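Local coordinates for protein molybdopterin molybdotransferase (PDB 1UZ5) that probably inserts molybdate into adenylyl-molybdopterin, in a magnesium-dependent reaction that releases AMP and yields the molybdenum cofactor, at residues A[208-211]-A[212-216]. Numbering follows the deposited sequence.
With SO4 (sulfate ion), chain D.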
# COMPACT_ATOMS: atom_id res chain seq x y z
N ASN A 208 -23.19 -0.53 8.42
CA ASN A 208 -21.96 0.19 8.72
C ASN A 208 -20.89 -0.62 9.45
O ASN A 208 -19.70 -0.40 9.24
CB ASN A 208 -22.25 1.46 9.52
CG ASN A 208 -23.06 2.47 8.74
OD1 ASN A 208 -22.85 2.66 7.54
ND2 ASN A 208 -23.98 3.14 9.41
N GLY A 209 -21.31 -1.53 10.32
CA GLY A 209 -20.37 -2.34 11.06
C GLY A 209 -19.48 -3.14 10.12
O GLY A 209 -18.26 -3.08 10.20
N ARG A 210 -20.12 -3.88 9.21
CA ARG A 210 -19.43 -4.70 8.23
C ARG A 210 -18.63 -3.82 7.29
O ARG A 210 -17.49 -4.13 6.94
CB ARG A 210 -20.46 -5.51 7.42
CG ARG A 210 -19.88 -6.52 6.43
CD ARG A 210 -19.26 -7.70 7.16
NE ARG A 210 -17.84 -7.51 7.44
CZ ARG A 210 -17.25 -7.88 8.57
NH1 ARG A 210 -17.95 -8.46 9.54
NH2 ARG A 210 -15.94 -7.71 8.72
N ALA A 211 -19.23 -2.70 6.87
CA ALA A 211 -18.55 -1.79 5.97
C ALA A 211 -17.27 -1.24 6.59
O ALA A 211 -16.21 -1.23 5.95
CB ALA A 211 -19.48 -0.64 5.59
N LEU A 212 -17.36 -0.78 7.84
CA LEU A 212 -16.21 -0.22 8.54
C LEU A 212 -15.12 -1.27 8.75
O LEU A 212 -13.96 -1.04 8.43
CB LEU A 212 -16.64 0.36 9.90
CG LEU A 212 -17.40 1.69 9.85
CD1 LEU A 212 -17.99 2.01 11.22
CD2 LEU A 212 -16.46 2.80 9.40
N CYS A 213 -15.49 -2.42 9.29
CA CYS A 213 -14.53 -3.48 9.53
C CYS A 213 -13.77 -3.88 8.28
O CYS A 213 -12.55 -4.03 8.33
CB CYS A 213 -15.22 -4.70 10.11
SG CYS A 213 -15.74 -4.46 11.80
N ASP A 214 -14.47 -4.04 7.17
CA ASP A 214 -13.81 -4.45 5.95
C ASP A 214 -13.02 -3.35 5.27
O ASP A 214 -12.02 -3.63 4.62
CB ASP A 214 -14.80 -5.10 4.99
CG ASP A 214 -15.21 -6.49 5.44
OD1 ASP A 214 -14.50 -7.07 6.29
OD2 ASP A 214 -16.22 -7.02 4.94
N ALA A 215 -13.45 -2.10 5.41
CA ALA A 215 -12.70 -1.00 4.80
C ALA A 215 -11.38 -0.93 5.57
O ALA A 215 -10.31 -0.74 5.00
CB ALA A 215 -13.46 0.31 4.93
N ILE A 216 -11.47 -1.10 6.89
CA ILE A 216 -10.31 -1.08 7.76
C ILE A 216 -9.37 -2.23 7.39
O ILE A 216 -8.16 -2.05 7.30
CB ILE A 216 -10.74 -1.20 9.23
CG1 ILE A 216 -11.49 0.07 9.64
CG2 ILE A 216 -9.53 -1.43 10.12
CD1 ILE A 216 -12.05 0.04 11.04
S SO4 D . -15.43 -9.51 12.25
O1 SO4 D . -14.73 -8.40 11.32
O2 SO4 D . -15.03 -9.16 13.61
O3 SO4 D . -16.73 -9.48 12.08
O4 SO4 D . -14.78 -10.73 11.88
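Arg210 NH2 is gripped by two anions at once: Asp214 OD1 lies 2.9 Å from it and O1 of a sulfate ion, probably from the crystallisation liquor, also 2.9 Å. The Arg210-Asp214 pair, on one turn of helix 208-219, is a worked example of an i to i+4 salt bridge. Arg210 engages Asp214 side-on, with NE reaching OD2 at 3.0 Å. Both carboxylate oxygens are met from above their plane, which lies 42° from that of the guanidinium. With CG anti to the backbone N (chi1 -175°) and the chain bent at chi2 and chi3, Arg210 folds forward along the helix, and its NH2 passes 3.4 Å from Cys213 CB. The NH1/NH2 edge of the Arg210 guanidinium holds the sulfate, NH1 donating to sulfate O3 at 3.0 Å; Phe225 N binds the same ion. Replacing Asp214 with an alanine would probably leave NE without its carboxylate mate and the guanidinium freer to swing. Beneath the bridge, Asp214 N bonds to Arg210 O, while Leu212, on the buried side, packs against Val185 and Val251, on neighbouring strands of the probable molybdopterin-binding domain, and Phe311 of helix 304-322. Two anions on adjoining edges probably stabilise the arginine's positive charge and fix the guanidinium's rotation.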